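Local structure of iminosuccinate reductase (Paracoccus denitrificans, 6RQA) at residues Ile177-His182 / Ser223-Asn228; Thr235-Met240 / Gln248-Ala253; Ala253-Ala258 / Ile271-His276. The protein reduces iminosuccinate to L-aspartate with NADH, regenerating the amino group donor for the beta-hydroxyaspartate cycle of glyoxylate assimilation. All blocks are in the same frame, centred on the assembly; numbering follows the deposited sequence.

Contact 1 (Ile177-His182 / Ser223-Asn228); sequences IGWNPH and SPLLMN. With NAD (nicotinamide-adenine-dinucleotide), chain C.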
loop_
_atom_site.group_PDB
_atom_site.type_symbol
_atom_site.label_atom_id
_atom_site.label_comp_id
_atom_site.label_asym_id
_atom_site.label_seq_id
_atom_site.Cartn_x
_atom_site.Cartn_y
_atom_site.Cartn_z
ATOM N N ILE A 177 -27.115 24.034 -15.674
ATOM C CA ILE A 177 -27.586 24.697 -14.463
ATOM C C ILE A 177 -26.771 24.172 -13.291
ATOM O O ILE A 177 -26.434 22.982 -13.240
ATOM C CB ILE A 177 -29.096 24.481 -14.237
ATOM C CG1 ILE A 177 -29.437 22.989 -14.241
ATOM C CG2 ILE A 177 -29.906 25.223 -15.293
ATOM C CD1 ILE A 177 -30.908 22.699 -14.020
ATOM N N GLY A 178 -26.443 25.059 -12.354
ATOM C CA GLY A 178 -25.560 24.704 -11.266
ATOM C C GLY A 178 -26.068 25.217 -9.934
ATOM O O GLY A 178 -26.830 26.184 -9.856
ATOM N N TRP A 179 -25.625 24.539 -8.878
ATOM C CA TRP A 179 -25.917 24.933 -7.508
ATOM C C TRP A 179 -24.722 24.566 -6.642
ATOM O O TRP A 179 -24.078 23.536 -6.866
ATOM C CB TRP A 179 -27.187 24.255 -6.981
ATOM C CG TRP A 179 -27.509 24.602 -5.555
ATOM C CD1 TRP A 179 -28.284 25.639 -5.118
ATOM C CD2 TRP A 179 -27.066 23.911 -4.380
ATOM N NE1 TRP A 179 -28.349 25.635 -3.746
ATOM C CE2 TRP A 179 -27.610 24.585 -3.269
ATOM C CE3 TRP A 179 -26.262 22.788 -4.160
ATOM C CZ2 TRP A 179 -27.375 24.174 -1.958
ATOM C CZ3 TRP A 179 -26.030 22.381 -2.858
ATOM C CH2 TRP A 179 -26.585 23.073 -1.774
ATOM N N ASN A 180 -24.427 25.412 -5.656
ATOM C CA ASN A 180 -23.288 25.204 -4.779
ATOM C C ASN A 180 -23.660 25.635 -3.367
ATOM O O ASN A 180 -24.354 26.649 -3.192
ATOM C CB ASN A 180 -22.063 25.995 -5.260
ATOM C CG ASN A 180 -20.765 25.484 -4.666
ATOM O OD1 ASN A 180 -20.526 24.279 -4.610
ATOM N ND2 ASN A 180 -19.920 26.404 -4.217
ATOM N N PRO A 181 -23.237 24.882 -2.346
ATOM C CA PRO A 181 -23.484 25.330 -0.965
ATOM C C PRO A 181 -22.904 26.702 -0.673
ATOM O O PRO A 181 -23.497 27.474 0.091
ATOM C CB PRO A 181 -22.820 24.232 -0.122
ATOM C CG PRO A 181 -22.862 23.022 -0.995
ATOM C CD PRO A 181 -22.663 23.526 -2.395
ATOM N N HIS A 182 -21.757 27.026 -1.261
ATOM C CA HIS A 182 -21.196 28.369 -1.188
ATOM C C HIS A 182 -21.368 29.032 -2.547
ATOM O O HIS A 182 -20.638 28.693 -3.492
ATOM C CB HIS A 182 -19.722 28.322 -0.789
ATOM C CG HIS A 182 -19.438 27.386 0.345
ATOM N ND1 HIS A 182 -19.138 26.055 0.154
ATOM C CD2 HIS A 182 -19.422 27.587 1.684
ATOM C CE1 HIS A 182 -18.942 25.477 1.325
ATOM N NE2 HIS A 182 -19.110 26.385 2.270
ATOM N N SER A 223 -24.434 16.175 4.792
ATOM C CA SER A 223 -25.871 16.341 4.934
ATOM C C SER A 223 -26.525 16.123 3.579
ATOM O O SER A 223 -25.927 16.437 2.542
ATOM C CB SER A 223 -26.222 17.742 5.464
ATOM O OG SER A 223 -27.613 17.997 5.378
ATOM N N PRO A 224 -27.739 15.575 3.553
ATOM C CA PRO A 224 -28.434 15.393 2.272
ATOM C C PRO A 224 -28.742 16.732 1.618
ATOM O O PRO A 224 -29.305 17.635 2.242
ATOM C CB PRO A 224 -29.714 14.643 2.665
ATOM C CG PRO A 224 -29.899 14.937 4.118
ATOM C CD PRO A 224 -28.515 15.038 4.683
ATOM N N LEU A 225 -28.360 16.859 0.347
ATOM C CA LEU A 225 -28.582 18.094 -0.393
ATOM C C LEU A 225 -29.746 17.938 -1.363
ATOM O O LEU A 225 -30.794 18.571 -1.195
ATOM C CB LEU A 225 -27.314 18.504 -1.141
ATOM C CG LEU A 225 -26.048 18.649 -0.297
ATOM C CD1 LEU A 225 -24.866 19.025 -1.175
ATOM C CD2 LEU A 225 -26.250 19.676 0.803
ATOM N N LEU A 226 -29.570 17.102 -2.383
ATOM C CA LEU A 226 -30.637 16.822 -3.337
ATOM C C LEU A 226 -31.661 15.908 -2.675
ATOM O O LEU A 226 -31.361 14.754 -2.354
ATOM C CB LEU A 226 -30.061 16.189 -4.600
ATOM C CG LEU A 226 -31.001 16.024 -5.795
ATOM C CD1 LEU A 226 -31.524 17.374 -6.262
ATOM C CD2 LEU A 226 -30.293 15.299 -6.931
ATOM N N MET A 227 -32.866 16.424 -2.459
ATOM C CA MET A 227 -33.896 15.695 -1.737
ATOM C C MET A 227 -34.691 14.795 -2.680
ATOM O O MET A 227 -34.561 14.858 -3.906
ATOM C CB MET A 227 -34.825 16.665 -1.010
ATOM C CG MET A 227 -34.110 17.539 0.006
ATOM S SD MET A 227 -33.111 16.567 1.150
ATOM C CE MET A 227 -34.369 15.561 1.932
ATOM N N ASN A 228 -35.530 13.947 -2.083
ATOM C CA ASN A 228 -36.285 12.971 -2.861
ATOM C C ASN A 228 -37.282 13.653 -3.790
ATOM O O ASN A 228 -37.352 13.335 -4.983
ATOM C CB ASN A 228 -37.001 11.998 -1.924
ATOM C CG ASN A 228 -37.737 10.908 -2.673
ATOM O OD1 ASN A 228 -37.314 10.486 -3.750
ATOM N ND2 ASN A 228 -38.848 10.450 -2.110
HETATM P PA NAD C . -13.297 20.954 -3.104
HETATM O O1A NAD C . -13.207 21.139 -1.615
HETATM O O2A NAD C . -12.586 21.641 -4.225
HETATM O O5B NAD C . -14.910 21.556 -3.318
HETATM C C5B NAD C . -15.665 21.063 -2.281
HETATM C C4B NAD C . -17.094 21.497 -2.477
HETATM O O4B NAD C . -17.890 20.845 -1.505
HETATM C C3B NAD C . -17.111 22.989 -2.160
HETATM O O3B NAD C . -16.894 23.616 -3.382
HETATM C C2B NAD C . -18.540 23.182 -1.639
HETATM O O2B NAD C . -19.447 23.406 -2.666
HETATM C C1B NAD C . -18.867 21.763 -1.022
HETATM N N9A NAD C . -18.729 21.771 0.439
HETATM C C8A NAD C . -17.610 22.054 1.245
HETATM N N7A NAD C . -17.873 21.955 2.547
HETATM C C5A NAD C . -19.230 21.585 2.605
HETATM C C6A NAD C . -20.110 21.324 3.688
HETATM N N6A NAD C . -19.649 21.419 4.968
HETATM N N1A NAD C . -21.416 20.976 3.453
HETATM C C2A NAD C . -21.802 20.903 2.140
HETATM N N3A NAD C . -21.086 21.119 1.015
HETATM C C4A NAD C . -19.782 21.466 1.294
HETATM O O3 NAD C . -13.346 19.344 -3.119
HETATM P PN NAD C . -13.002 18.672 -4.514
HETATM O O1N NAD C . -13.621 19.191 -5.788
HETATM O O2N NAD C . -11.618 18.204 -4.240
HETATM O O5D NAD C . -13.770 17.064 -4.477
HETATM C C5D NAD C . -14.932 17.206 -3.780
HETATM C C4D NAD C . -15.413 15.834 -3.378
HETATM O O4D NAD C . -15.063 14.906 -4.427
HETATM C C3D NAD C . -14.602 15.420 -2.114
HETATM O O3D NAD C . -15.536 14.978 -1.196
HETATM C C2D NAD C . -13.721 14.266 -2.631
HETATM O O2D NAD C . -13.599 13.205 -1.746
HETATM C C1D NAD C . -14.627 13.754 -3.776
HETATM N N1N NAD C . -13.791 12.966 -4.765
HETATM C C2N NAD C . -14.361 11.827 -5.254
HETATM C C3N NAD C . -13.655 11.046 -6.168
HETATM C C7N NAD C . -14.354 9.820 -6.652
HETATM O O7N NAD C . -13.832 9.048 -7.450
HETATM N N7N NAD C . -15.616 9.597 -6.158
HETATM C C4N NAD C . -12.377 11.438 -6.568
HETATM C C5N NAD C . -11.820 12.602 -6.053
HETATM C C6N NAD C . -12.540 13.378 -5.136
#
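A single methyl group, Leu225 CD1, makes both of the nearest approaches between Ile177-His182 and Ser223-Asn228, which bury just 95 Å² between them. It comes in at the edge of the Trp179 indole, near the ring plane, 3.9 Å from Trp179 CZ3, and the two side chains cross at about a right angle. Pro181 CG is the other neighbour, 4.5 Å from Leu225 CD1; the leucine tip thus meets the last residue of strand 175-179 and the proline two residues on. Trp179 has CG anti to its backbone N (chi1 178°), which carries the indole out toward the leucine; one ring face has Pro181 N above it, and helix 205-211 packs on the tryptophan through Leu205 and Leu208. This is the C-terminal end of the second strand of a Rossmann-type NAD-binding fold, where the adenosine ribose is received. Asn180, an NAD+-binding residue, lies beside the ribose hydroxyl O2B. Its OD1 accepts from Ala156 N, and its ND2 donates to His182 O, a bond whose modelled length is too short to be trusted. Pro181 CG approaches adenine atom NAD N3A at 3.3 Å, while the His182 ring presents its edge to the ribose: NAD C2B lies in the imidazole plane, 3.4 Å from His182 ND1.

Contact 2 (Thr235-Met240 / Gln248-Ala253); sequences THIAAM and QELDPA. With NAD (nicotinamide-adenine-dinucleotide), chain C.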
loop_
_atom_site.group_PDB
_atom_site.type_symbol
_atom_site.label_atom_id
_atom_site.label_comp_id
_atom_site.label_asym_id
_atom_site.label_seq_id
_atom_site.Cartn_x
_atom_site.Cartn_y
_atom_site.Cartn_z
ATOM N N THR A 235 -34.173 11.107 -14.912
ATOM C CA THR A 235 -32.968 11.762 -14.426
ATOM C C THR A 235 -31.904 10.715 -14.127
ATOM O O THR A 235 -32.202 9.666 -13.553
ATOM C CB THR A 235 -33.257 12.588 -13.164
ATOM O OG1 THR A 235 -34.235 13.594 -13.457
ATOM C CG2 THR A 235 -31.990 13.257 -12.653
ATOM N N HIS A 236 -30.670 11.006 -14.527
ATOM C CA HIS A 236 -29.506 10.226 -14.127
ATOM C C HIS A 236 -28.651 11.062 -13.186
ATOM O O HIS A 236 -28.285 12.195 -13.515
ATOM C CB HIS A 236 -28.680 9.788 -15.337
ATOM C CG HIS A 236 -27.344 9.217 -14.973
ATOM N ND1 HIS A 236 -27.204 8.112 -14.160
ATOM C CD2 HIS A 236 -26.089 9.603 -15.302
ATOM C CE1 HIS A 236 -25.920 7.840 -14.007
ATOM N NE2 HIS A 236 -25.222 8.730 -14.689
ATOM N N ILE A 237 -28.335 10.503 -12.022
ATOM C CA ILE A 237 -27.586 11.203 -10.985
ATOM C C ILE A 237 -26.235 10.516 -10.841
ATOM O O ILE A 237 -26.158 9.357 -10.416
ATOM C CB ILE A 237 -28.342 11.221 -9.650
ATOM C CG1 ILE A 237 -29.761 11.758 -9.846
ATOM C CG2 ILE A 237 -27.588 12.059 -8.627
ATOM C CD1 ILE A 237 -30.604 11.731 -8.589
ATOM N N ALA A 238 -25.167 11.230 -11.188
ATOM C CA ALA A 238 -23.803 10.731 -11.028
ATOM C C ALA A 238 -23.264 11.283 -9.712
ATOM O O ALA A 238 -22.694 12.373 -9.660
ATOM C CB ALA A 238 -22.934 11.129 -12.214
ATOM N N ALA A 239 -23.456 10.519 -8.637
ATOM C CA ALA A 239 -22.999 10.918 -7.309
ATOM C C ALA A 239 -21.525 10.562 -7.166
ATOM O O ALA A 239 -21.167 9.385 -7.063
ATOM C CB ALA A 239 -23.838 10.241 -6.229
ATOM N N MET A 240 -20.665 11.581 -7.153
ATOM C CA MET A 240 -19.225 11.377 -7.124
ATOM C C MET A 240 -18.553 11.882 -5.856
ATOM O O MET A 240 -17.376 11.576 -5.643
ATOM C CB MET A 240 -18.567 12.061 -8.335
ATOM C CG MET A 240 -19.222 11.744 -9.670
ATOM S SD MET A 240 -19.098 10.004 -10.121
ATOM C CE MET A 240 -17.320 9.807 -10.227
ATOM N N GLN A 248 -22.258 12.527 2.860
ATOM C CA GLN A 248 -23.596 12.331 2.324
ATOM C C GLN A 248 -23.936 13.481 1.390
ATOM O O GLN A 248 -23.666 14.643 1.702
ATOM C CB GLN A 248 -24.638 12.238 3.447
ATOM C CG GLN A 248 -26.051 11.966 2.960
ATOM C CD GLN A 248 -27.054 11.919 4.091
ATOM O OE1 GLN A 248 -26.742 12.271 5.228
ATOM N NE2 GLN A 248 -28.271 11.483 3.785
ATOM N N GLU A 249 -24.528 13.146 0.250
ATOM C CA GLU A 249 -24.982 14.129 -0.725
ATOM C C GLU A 249 -26.469 14.038 -1.017
ATOM O O GLU A 249 -27.119 15.069 -1.208
ATOM C CB GLU A 249 -24.205 13.973 -2.041
ATOM C CG GLU A 249 -22.790 14.522 -2.012
ATOM C CD GLU A 249 -22.121 14.465 -3.372
ATOM O OE1 GLU A 249 -22.264 13.435 -4.063
ATOM O OE2 GLU A 249 -21.460 15.454 -3.755
ATOM N N LEU A 250 -27.027 12.834 -1.052
ATOM C CA LEU A 250 -28.388 12.614 -1.510
ATOM C C LEU A 250 -29.302 12.233 -0.352
ATOM O O LEU A 250 -28.857 11.820 0.721
ATOM C CB LEU A 250 -28.431 11.521 -2.584
ATOM C CG LEU A 250 -28.200 11.918 -4.046
ATOM C CD1 LEU A 250 -26.890 12.667 -4.236
ATOM C CD2 LEU A 250 -28.235 10.683 -4.928
ATOM N N ASP A 251 -30.596 12.390 -0.591
ATOM C CA ASP A 251 -31.600 11.901 0.342
ATOM C C ASP A 251 -31.681 10.382 0.230
ATOM O O ASP A 251 -31.862 9.859 -0.877
ATOM C CB ASP A 251 -32.955 12.539 0.030
ATOM C CG ASP A 251 -34.027 12.185 1.043
ATOM O OD1 ASP A 251 -33.698 11.608 2.099
ATOM O OD2 ASP A 251 -35.209 12.491 0.783
ATOM N N PRO A 252 -31.526 9.642 1.332
ATOM C CA PRO A 252 -31.635 8.176 1.247
ATOM C C PRO A 252 -32.945 7.695 0.643
ATOM O O PRO A 252 -32.975 6.615 0.039
ATOM C CB PRO A 252 -31.488 7.734 2.709
ATOM C CG PRO A 252 -30.659 8.807 3.333
ATOM C CD PRO A 252 -31.077 10.087 2.664
ATOM N N ALA A 253 -34.028 8.463 0.783
ATOM C CA ALA A 253 -35.280 8.096 0.130
ATOM C C ALA A 253 -35.154 8.185 -1.387
ATOM O O ALA A 253 -35.712 7.354 -2.113
ATOM C CB ALA A 253 -36.416 8.988 0.628
HETATM P PA NAD C . -13.297 20.954 -3.104
HETATM O O1A NAD C . -13.207 21.139 -1.615
HETATM O O2A NAD C . -12.586 21.641 -4.225
HETATM O O5B NAD C . -14.910 21.556 -3.318
HETATM C C5B NAD C . -15.665 21.063 -2.281
HETATM C C4B NAD C . -17.094 21.497 -2.477
HETATM O O4B NAD C . -17.890 20.845 -1.505
HETATM C C3B NAD C . -17.111 22.989 -2.160
HETATM O O3B NAD C . -16.894 23.616 -3.382
HETATM C C2B NAD C . -18.540 23.182 -1.639
HETATM O O2B NAD C . -19.447 23.406 -2.666
HETATM C C1B NAD C . -18.867 21.763 -1.022
HETATM N N9A NAD C . -18.729 21.771 0.439
HETATM C C8A NAD C . -17.610 22.054 1.245
HETATM N N7A NAD C . -17.873 21.955 2.547
HETATM C C5A NAD C . -19.230 21.585 2.605
HETATM C C6A NAD C . -20.110 21.324 3.688
HETATM N N6A NAD C . -19.649 21.419 4.968
HETATM N N1A NAD C . -21.416 20.976 3.453
HETATM C C2A NAD C . -21.802 20.903 2.140
HETATM N N3A NAD C . -21.086 21.119 1.015
HETATM C C4A NAD C . -19.782 21.466 1.294
HETATM O O3 NAD C . -13.346 19.344 -3.119
HETATM P PN NAD C . -13.002 18.672 -4.514
HETATM O O1N NAD C . -13.621 19.191 -5.788
HETATM O O2N NAD C . -11.618 18.204 -4.240
HETATM O O5D NAD C . -13.770 17.064 -4.477
HETATM C C5D NAD C . -14.932 17.206 -3.780
HETATM C C4D NAD C . -15.413 15.834 -3.378
HETATM O O4D NAD C . -15.063 14.906 -4.427
HETATM C C3D NAD C . -14.602 15.420 -2.114
HETATM O O3D NAD C . -15.536 14.978 -1.196
HETATM C C2D NAD C . -13.721 14.266 -2.631
HETATM O O2D NAD C . -13.599 13.205 -1.746
HETATM C C1D NAD C . -14.627 13.754 -3.776
HETATM N N1N NAD C . -13.791 12.966 -4.765
HETATM C C2N NAD C . -14.361 11.827 -5.254
HETATM C C3N NAD C . -13.655 11.046 -6.168
HETATM C C7N NAD C . -14.354 9.820 -6.652
HETATM O O7N NAD C . -13.832 9.048 -7.450
HETATM N N7N NAD C . -15.616 9.597 -6.158
HETATM C C4N NAD C . -12.377 11.438 -6.568
HETATM C C5N NAD C . -11.820 12.602 -6.053
HETATM C C6N NAD C . -12.540 13.378 -5.136
#
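Leu250 reaches tip to tip against Ile237, its CD2 methyl 4.0 Å from Ile237 CG2. The other branch of the same leucine turns to Ala239, where Leu250 CD1 lies 4.4 Å from Ala239 CB, so the fork of Leu250 spans two residues of strand 235-239 that face it. Ile237 offers the CG2 branch because that methyl is anti to the backbone N, with CG1 anti to the carbonyl carbon (chi1 -53°). Strand 235-239 is an inner strand of the parallel sheet of the Rossmann-type domain. The short, weakly bonded strand 248-250 runs antiparallel to it (173°) but with its axis 9.1 Å away, so the two meet through side chains across a sheet face. On the other side of strand 235-239, His236, Ala238 and Met240 pack against helix 125-143. Gln248, two residues before the leucine, runs out extended along its own segment, and its NE2 donates to Leu250 O at 3.1 Å. Asp251 then occupies the N-cap position of helix 252-256, although the capping bond from Ala253 N to Asp251 OD1 is weak.

Glu249 brings polarity to this otherwise apolar contact. Its chain, extended beyond CG, sets OE1 4.2 Å from Ala239 CB, where it is hydrogen-bonded to Ser217 OG and Gly241 N, while OE2 takes Thr219 N. Just past the end of strand 235-239, Met240 O accepts the nicotinamide amide N-H from NAD N7N (2.7 Å, 134°). With three partners on its two oxygens, the buried carboxylate is probably ionised, and its bond to Gly241 N probably steadies the backbone just after Met240, whose carbonyl binds the nicotinamide carboxamide.

Contact 3 (Ala253-Ala258 / Ile271-His276); sequences ALVARA and IGECQH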
loop_
_atom_site.group_PDB
_atom_site.type_symbol
_atom_site.label_atom_id
_atom_site.label_comp_id
_atom_site.label_asym_id
_atom_site.label_seq_id
_atom_site.Cartn_x
_atom_site.Cartn_y
_atom_site.Cartn_z
ATOM N N ALA A 253 -34.028 8.463 0.783
ATOM C CA ALA A 253 -35.280 8.096 0.130
ATOM C C ALA A 253 -35.154 8.185 -1.387
ATOM O O ALA A 253 -35.712 7.354 -2.113
ATOM C CB ALA A 253 -36.416 8.988 0.628
ATOM N N LEU A 254 -34.430 9.192 -1.881
ATOM C CA LEU A 254 -34.168 9.287 -3.314
ATOM C C LEU A 254 -33.293 8.133 -3.788
ATOM O O LEU A 254 -33.506 7.590 -4.878
ATOM C CB LEU A 254 -33.509 10.629 -3.635
ATOM C CG LEU A 254 -32.943 10.821 -5.042
ATOM C CD1 LEU A 254 -34.052 10.785 -6.082
ATOM C CD2 LEU A 254 -32.162 12.123 -5.124
ATOM N N VAL A 255 -32.305 7.747 -2.979
ATOM C CA VAL A 255 -31.459 6.609 -3.318
ATOM C C VAL A 255 -32.269 5.320 -3.338
ATOM O O VAL A 255 -31.970 4.400 -4.109
ATOM C CB VAL A 255 -30.278 6.525 -2.330
ATOM C CG1 VAL A 255 -29.343 5.383 -2.693
ATOM C CG2 VAL A 255 -29.524 7.847 -2.293
ATOM N N ALA A 256 -33.317 5.235 -2.514
ATOM C CA ALA A 256 -34.064 3.986 -2.398
ATOM C C ALA A 256 -34.926 3.715 -3.626
ATOM O O ALA A 256 -35.167 2.549 -3.961
ATOM C CB ALA A 256 -34.929 4.007 -1.138
ATOM N N ARG A 257 -35.398 4.758 -4.309
ATOM C CA ARG A 257 -36.301 4.588 -5.440
ATOM C C ARG A 257 -35.582 4.613 -6.785
ATOM O O ARG A 257 -36.241 4.635 -7.828
ATOM C CB ARG A 257 -37.400 5.657 -5.407
ATOM C CG ARG A 257 -37.010 7.014 -5.980
ATOM C CD ARG A 257 -38.240 7.904 -6.107
ATOM N NE ARG A 257 -38.188 8.776 -7.278
ATOM C CZ ARG A 257 -37.839 10.057 -7.246
ATOM N NH1 ARG A 257 -37.506 10.629 -6.096
ATOM N NH2 ARG A 257 -37.826 10.772 -8.362
ATOM N N ALA A 258 -34.254 4.590 -6.786
ATOM C CA ALA A 258 -33.474 4.660 -8.011
ATOM C C ALA A 258 -32.792 3.329 -8.294
ATOM O O ALA A 258 -32.431 2.587 -7.376
ATOM C CB ALA A 258 -32.421 5.767 -7.927
ATOM N N ILE A 271 -18.543 3.207 2.120
ATOM C CA ILE A 271 -18.068 4.585 2.040
ATOM C C ILE A 271 -18.771 5.394 0.962
ATOM O O ILE A 271 -18.610 6.625 0.931
ATOM C CB ILE A 271 -16.540 4.643 1.825
ATOM C CG1 ILE A 271 -16.153 3.897 0.547
ATOM C CG2 ILE A 271 -15.813 4.065 3.028
ATOM C CD1 ILE A 271 -14.679 3.961 0.222
ATOM N N GLY A 272 -19.543 4.758 0.085
ATOM C CA GLY A 272 -20.222 5.453 -0.985
ATOM C C GLY A 272 -21.510 6.108 -0.525
ATOM O O GLY A 272 -21.815 6.203 0.665
ATOM N N GLU A 273 -22.283 6.572 -1.509
ATOM C CA GLU A 273 -23.537 7.255 -1.206
ATOM C C GLU A 273 -24.586 6.290 -0.664
ATOM O O GLU A 273 -25.463 6.698 0.106
ATOM C CB GLU A 273 -24.055 7.969 -2.455
ATOM C CG GLU A 273 -25.208 8.933 -2.205
ATOM C CD GLU A 273 -24.844 10.041 -1.235
ATOM O OE1 GLU A 273 -25.617 10.277 -0.283
ATOM O OE2 GLU A 273 -23.784 10.673 -1.421
ATOM N N CYS A 274 -24.507 5.015 -1.040
ATOM C CA CYS A 274 -25.467 4.017 -0.580
ATOM C C CYS A 274 -25.283 3.636 0.883
ATOM O O CYS A 274 -26.104 2.873 1.404
ATOM C CB CYS A 274 -25.370 2.761 -1.449
ATOM S SG CYS A 274 -25.673 3.041 -3.206
ATOM N N GLN A 275 -24.247 4.141 1.559
ATOM C CA GLN A 275 -23.992 3.753 2.942
ATOM C C GLN A 275 -25.129 4.141 3.878
ATOM O O GLN A 275 -25.295 3.511 4.928
ATOM C CB GLN A 275 -22.686 4.381 3.433
ATOM C CG GLN A 275 -22.762 5.886 3.644
ATOM C CD GLN A 275 -21.441 6.483 4.086
ATOM O OE1 GLN A 275 -21.138 6.534 5.277
ATOM N NE2 GLN A 275 -20.647 6.942 3.125
ATOM N N HIS A 276 -25.916 5.155 3.525
ATOM C CA HIS A 276 -26.990 5.619 4.393
ATOM C C HIS A 276 -28.295 4.875 4.142
ATOM O O HIS A 276 -29.015 4.555 5.093
ATOM C CB HIS A 276 -27.189 7.124 4.214
ATOM C CG HIS A 276 -25.928 7.915 4.373
ATOM N ND1 HIS A 276 -25.410 8.250 5.606
ATOM C CD2 HIS A 276 -25.072 8.423 3.456
ATOM C CE1 HIS A 276 -24.293 8.935 5.442
ATOM N NE2 HIS A 276 -24.064 9.053 4.146
#
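Beside the place where Val255 touches Glu273 and Cys274 stand two flat groups of Ile271-His276. The His276 imidazole has Gln275 CG over one face, 3.4 Å above the ring plane and offset toward the rim, and its NE2 is bonded to Lys247 O. The Gln275 amide has Gly272 O in its plane, receiving NE2 at 2.8 Å with an N-H...O angle of 158°; a second bond from NE2 to Thr244 O and one from Gly246 N to OE1 fix the amide further.

Across the contact the packing is apolar and light. The two methyls of Val255 divide the work: CG1 lies 4.4 Å from Cys274 SG, and CG2 is 4.5 Å from Glu273 CG, the aliphatic part of that chain. Helix 252-256 thereby rests on the type I turn Gly272-Gln275 that leads into helix 275-279, and Ile260 of strand 259-262 touches both Val255 and Cys274. Asp311 holds the turn from another direction, accepting from Glu273 N and Cys274 N.

Glu273 leaves its backbone with CG opposite N (chi1 -169°) and carries its carboxylate to strand 248-250, where OE1 accepts from Leu250 N and OE2 from Glu249 N. OE2 is also bonded to Thr242 OG1, so this buried acid, well supplied with partners, probably helps to position a loop residue that binds NAD+.

How the contacts relate
The three contacts come in series along the chain, 1 then 2 then 3, all within the NAD-binding half of the molecule. Centres of contacts 1 and 2 are about 10 Å apart, those of 2 and 3 about 7 Å, and those of 1 and 3 about 15 Å. Probable backbone bonds from Leu225 N to Glu249 O and from Asp251 N to Leu226 O join contact 1 to contact 2; contacts 2 and 3 share Ala253 and helix 252-256. Contact 1 reaches the adenosine part of NAD and contact 2 its nicotinamide; contact 3 does not touch NAD but reaches contact 2 through Glu273. Together they probably tie helix 252-256 to the cofactor-binding sheet.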